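Local structure of lipoxygenase (Cyanothece sp., 5EK8) at residues D85-K89 with Y101-A107; I204-H208 with Q223-Y228. The protein is a non-heme iron 9R-lipoxygenase that probably inserts both atoms of molecular oxygen into polyunsaturated fatty acids. All blocks are in the same frame, centred on the assembly; numbering follows the deposited sequence.

Contact 1 of 2, residues D85-K89 with Y101-A107; sequences DYLGK and YYDPEKA
The Y102 ring is met obliquely by L87, whose CD1 lies 3.9 Å from CD1 of Y102, while the Y86 ring carries the backbone N of its own neighbour G88 over one face, off its centre, and packs on Q42 and I45. L87 and Y102 run alongside each other in the same direction, CB to CB at 3.8 Å, into an apolar interior that V75 and L115 also line. With CG placed between the backbone N and the carbonyl carbon (chi1 74°), Y102 swings its ring away from 85-89, so that mainly its CB and CD1 meet L87. The other branch of L87, CD2, packs 3.7 Å from CB of K106, whose aliphatic chain bends across the carbonyl oxygen of Y86. One backbone hydrogen bond crosses between the segments: the loop residue D103 donates its N to L87 O at 2.9 Å, nearly straight at 168° but 39° out of the carbonyl plane. L87 and G88 both face V75 in a classic beta bulge. Glycine suits its place there, since a CB would point at 101-107 and run into Y101 O and Y102 CA. D103 suits the turn that follows, because its OD1 accepts E105 N at 2.8 Å in an Asx turn while OD2 joins E105 in salt bridges to K47. Edge strands of two different sheets in the small beta domain, probably the PLAT-type domain, are thereby brought together. The chemistry implies cohesion mostly by aliphatic packing, with one backbone bond and an Asx turn that pairing with K47 would tend to steady.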
# COMPACT_ATOMS: atom_id res chain seq x y z
N ASP A 85 13.93 -36.83 5.44
CA ASP A 85 13.20 -37.73 4.54
C ASP A 85 11.69 -37.50 4.59
O ASP A 85 11.12 -37.33 5.66
CB ASP A 85 13.51 -39.19 4.88
CG ASP A 85 15.00 -39.49 4.86
OD1 ASP A 85 15.62 -39.35 3.78
OD2 ASP A 85 15.55 -39.88 5.92
N TYR A 86 11.03 -37.51 3.44
CA TYR A 86 9.59 -37.31 3.40
C TYR A 86 8.83 -38.59 3.77
O TYR A 86 9.14 -39.67 3.28
CB TYR A 86 9.15 -36.82 2.02
CG TYR A 86 7.66 -36.90 1.78
CD1 TYR A 86 6.79 -35.96 2.35
CD2 TYR A 86 7.11 -37.90 0.98
CE1 TYR A 86 5.43 -36.02 2.13
CE2 TYR A 86 5.76 -37.97 0.76
CZ TYR A 86 4.92 -37.03 1.33
OH TYR A 86 3.56 -37.11 1.09
N LEU A 87 7.84 -38.44 4.64
CA LEU A 87 7.11 -39.59 5.18
C LEU A 87 5.62 -39.58 4.84
O LEU A 87 5.02 -40.65 4.68
CB LEU A 87 7.29 -39.66 6.71
CG LEU A 87 8.74 -39.73 7.20
CD1 LEU A 87 8.79 -39.94 8.70
CD2 LEU A 87 9.52 -40.82 6.47
N GLY A 88 5.03 -38.40 4.72
CA GLY A 88 3.61 -38.30 4.41
C GLY A 88 3.04 -36.89 4.36
O GLY A 88 3.61 -35.95 4.93
N LYS A 89 1.91 -36.75 3.68
CA LYS A 89 1.26 -35.45 3.50
C LYS A 89 -0.10 -35.38 4.20
O LYS A 89 -0.55 -36.36 4.79
CB LYS A 89 1.07 -35.15 2.01
CG LYS A 89 2.10 -34.23 1.41
CD LYS A 89 1.99 -34.24 -0.11
CE LYS A 89 0.53 -34.12 -0.54
NZ LYS A 89 0.37 -34.41 -1.99
N TYR A 101 -1.36 -39.53 7.61
CA TYR A 101 -0.84 -40.88 7.44
C TYR A 101 0.57 -40.81 6.87
O TYR A 101 0.78 -40.32 5.75
CB TYR A 101 -1.75 -41.70 6.53
CG TYR A 101 -3.09 -42.01 7.15
CD1 TYR A 101 -3.26 -43.13 7.95
CD2 TYR A 101 -4.19 -41.19 6.94
CE1 TYR A 101 -4.49 -43.42 8.53
CE2 TYR A 101 -5.42 -41.47 7.51
CZ TYR A 101 -5.56 -42.59 8.30
OH TYR A 101 -6.78 -42.88 8.87
N TYR A 102 1.55 -41.29 7.64
CA TYR A 102 2.93 -41.30 7.17
C TYR A 102 3.55 -42.69 7.24
O TYR A 102 3.14 -43.53 8.03
CB TYR A 102 3.78 -40.30 7.97
CG TYR A 102 4.12 -40.71 9.39
CD1 TYR A 102 5.32 -41.35 9.68
CD2 TYR A 102 3.25 -40.43 10.45
CE1 TYR A 102 5.64 -41.72 10.97
CE2 TYR A 102 3.57 -40.79 11.74
CZ TYR A 102 4.76 -41.43 12.00
OH TYR A 102 5.09 -41.80 13.29
N ASP A 103 4.55 -42.92 6.39
CA ASP A 103 5.23 -44.20 6.31
C ASP A 103 6.62 -44.11 6.95
O ASP A 103 7.46 -43.34 6.50
CB ASP A 103 5.34 -44.66 4.86
CG ASP A 103 6.06 -45.99 4.70
OD1 ASP A 103 6.29 -46.68 5.71
OD2 ASP A 103 6.40 -46.34 3.55
N PRO A 104 6.85 -44.90 8.01
CA PRO A 104 8.17 -44.92 8.66
C PRO A 104 9.27 -45.48 7.77
O PRO A 104 10.43 -45.17 7.99
CB PRO A 104 7.94 -45.82 9.88
CG PRO A 104 6.47 -45.81 10.11
CD PRO A 104 5.87 -45.72 8.74
N GLU A 105 8.90 -46.28 6.77
CA GLU A 105 9.89 -47.00 5.97
C GLU A 105 10.71 -46.11 5.04
O GLU A 105 11.76 -46.52 4.56
CB GLU A 105 9.21 -48.09 5.14
CG GLU A 105 8.59 -49.19 5.98
CD GLU A 105 7.86 -50.22 5.13
OE1 GLU A 105 8.31 -50.49 4.00
OE2 GLU A 105 6.84 -50.75 5.60
N LYS A 106 10.25 -44.88 4.80
CA LYS A 106 11.04 -43.93 4.03
C LYS A 106 12.17 -43.38 4.90
O LYS A 106 12.91 -42.49 4.49
CB LYS A 106 10.16 -42.82 3.47
CG LYS A 106 8.97 -43.33 2.66
CD LYS A 106 8.61 -42.39 1.51
CE LYS A 106 9.60 -42.52 0.36
NZ LYS A 106 9.21 -41.70 -0.83
N ALA A 107 12.27 -43.93 6.11
CA ALA A 107 13.47 -43.80 6.93
C ALA A 107 14.67 -44.31 6.15
O ALA A 107 15.66 -43.60 5.95
CB ALA A 107 13.33 -44.59 8.21

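Contact 2 of 2, residues I204-H208 with Q223-Y228; sequences IKAKH and QIQADY
D227 OD2 is gripped by two donors from helix 188-214: K207 NZ in a salt bridge of 3.0 Å on the syn side of the carboxylate, and H208 NE2 at 3.1 Å along the anti lone pair. OD2 lies almost in the imidazole plane, and the two flat groups are turned only 11° from each other. K207 reaches the acid with CG anti to its backbone N (chi1 -174°) and the rest of the chain extended; the length and solvent-tolerant charge of lysine suit this exposed place. At the other nitrogen, H208 ND1 is hydrogen-bonded to T612 OG1 of helix 608-623, which also bonds Y228 OH; together these contacts fix the rotation of the imidazole. The carboxylate would tend to keep a proton on NE2, though K207 probably tempers any pull toward a charged ring. The segments form a helical hairpin, running nearly antiparallel at 162° with axes 10.7 Å apart, and each sends an isoleucine branch over a ring of the other. I224 CG1 sits over the centre of the H208 ring, 4.0 Å from its centroid, in a CH-pi contact, opposite the face that I204 O approaches. I204 CG2 lies likewise over the Y228 ring, 3.8 Å from its centroid. Y228, the residue after D227, runs past H208 in the opposite direction, bringing CE2 to 3.5 Å from H208 CE1 at the imidazole edge. K205 runs alongside Y228 and carries its charge on to E11 of helix 2-21.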
# COMPACT_ATOMS: atom_id res chain seq x y z
N ILE A 204 23.58 10.22 -7.70
CA ILE A 204 23.22 11.63 -7.83
C ILE A 204 22.94 12.23 -6.45
O ILE A 204 23.56 13.22 -6.04
CB ILE A 204 21.98 11.82 -8.73
CG1 ILE A 204 22.10 11.01 -10.02
CG2 ILE A 204 21.76 13.29 -9.04
CD1 ILE A 204 23.24 11.46 -10.92
N LYS A 205 22.01 11.60 -5.74
CA LYS A 205 21.63 12.02 -4.40
C LYS A 205 22.86 12.04 -3.49
O LYS A 205 23.01 12.93 -2.66
CB LYS A 205 20.56 11.08 -3.84
CG LYS A 205 19.79 11.63 -2.65
CD LYS A 205 20.40 11.19 -1.32
CE LYS A 205 20.22 9.69 -1.09
NZ LYS A 205 20.94 9.23 0.14
N ALA A 206 23.73 11.05 -3.67
CA ALA A 206 24.96 10.96 -2.90
C ALA A 206 25.86 12.14 -3.19
O ALA A 206 26.38 12.78 -2.27
CB ALA A 206 25.67 9.65 -3.20
N LYS A 207 26.05 12.43 -4.48
CA LYS A 207 26.83 13.59 -4.91
C LYS A 207 26.33 14.86 -4.23
O LYS A 207 27.11 15.63 -3.66
CB LYS A 207 26.76 13.75 -6.42
CG LYS A 207 27.65 14.86 -6.96
CD LYS A 207 27.14 15.40 -8.29
CE LYS A 207 27.92 16.64 -8.72
NZ LYS A 207 27.20 17.44 -9.75
N HIS A 208 25.01 15.06 -4.27
CA HIS A 208 24.42 16.26 -3.70
C HIS A 208 24.61 16.33 -2.20
O HIS A 208 24.97 17.38 -1.65
CB HIS A 208 22.93 16.32 -4.04
CG HIS A 208 22.65 16.43 -5.50
ND1 HIS A 208 21.44 16.10 -6.05
CD2 HIS A 208 23.43 16.86 -6.52
CE1 HIS A 208 21.48 16.31 -7.36
NE2 HIS A 208 22.68 16.76 -7.67
N GLN A 223 21.15 23.16 -10.02
CA GLN A 223 22.08 22.06 -10.21
C GLN A 223 21.46 20.71 -9.84
O GLN A 223 21.61 19.72 -10.57
CB GLN A 223 23.35 22.30 -9.39
CG GLN A 223 24.44 21.28 -9.61
CD GLN A 223 25.68 21.59 -8.80
OE1 GLN A 223 25.91 22.74 -8.41
NE2 GLN A 223 26.49 20.57 -8.53
N ILE A 224 20.75 20.68 -8.71
CA ILE A 224 20.06 19.47 -8.26
C ILE A 224 19.02 19.05 -9.29
O ILE A 224 18.93 17.87 -9.65
CB ILE A 224 19.36 19.68 -6.90
CG1 ILE A 224 20.39 19.92 -5.80
CG2 ILE A 224 18.50 18.47 -6.54
CD1 ILE A 224 19.77 20.22 -4.46
N GLN A 225 18.25 20.02 -9.77
CA GLN A 225 17.21 19.72 -10.75
C GLN A 225 17.82 19.19 -12.05
O GLN A 225 17.36 18.18 -12.59
CB GLN A 225 16.37 20.96 -11.04
CG GLN A 225 15.07 20.64 -11.74
CD GLN A 225 14.06 19.98 -10.81
OE1 GLN A 225 13.39 20.65 -10.01
NE2 GLN A 225 13.94 18.66 -10.91
N ALA A 226 18.86 19.87 -12.53
CA ALA A 226 19.56 19.46 -13.75
C ALA A 226 20.12 18.04 -13.65
O ALA A 226 20.02 17.27 -14.61
CB ALA A 226 20.68 20.44 -14.07
N ASP A 227 20.70 17.71 -12.50
CA ASP A 227 21.38 16.43 -12.33
C ASP A 227 20.42 15.24 -12.31
O ASP A 227 20.84 14.10 -12.53
CB ASP A 227 22.23 16.45 -11.07
CG ASP A 227 23.53 17.22 -11.25
OD1 ASP A 227 23.80 17.66 -12.39
OD2 ASP A 227 24.29 17.38 -10.27
N TYR A 228 19.14 15.49 -12.05
CA TYR A 228 18.11 14.46 -12.20
C TYR A 228 17.40 14.64 -13.54
O TYR A 228 17.39 15.73 -14.08
CB TYR A 228 17.09 14.52 -11.06
CG TYR A 228 17.60 14.10 -9.70
CD1 TYR A 228 17.76 12.76 -9.37
CD2 TYR A 228 17.90 15.05 -8.73
CE1 TYR A 228 18.22 12.38 -8.12
CE2 TYR A 228 18.35 14.68 -7.48
CZ TYR A 228 18.52 13.34 -7.18
OH TYR A 228 18.97 12.98 -5.93

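Overall arrangement
Contact 1 closes before contact 2 opens along the chain, and the two share no helix, strand or sheet. Their centres lie 61 Å apart and their nearest atoms about 47 Å, so neither touches the other. Contact 1 belongs to the small beta domain that follows the first two helices, about 42 Å from the centre of the chain, and joins strand 82-91 to the end of strand 97-102 and the turn after it. Contact 2 pairs helices 188-214 and 221-227, the first two helices after that domain, about 28 Å from the centre. Both are structural packing remote from the iron and sodium sites, each within its own part of the fold.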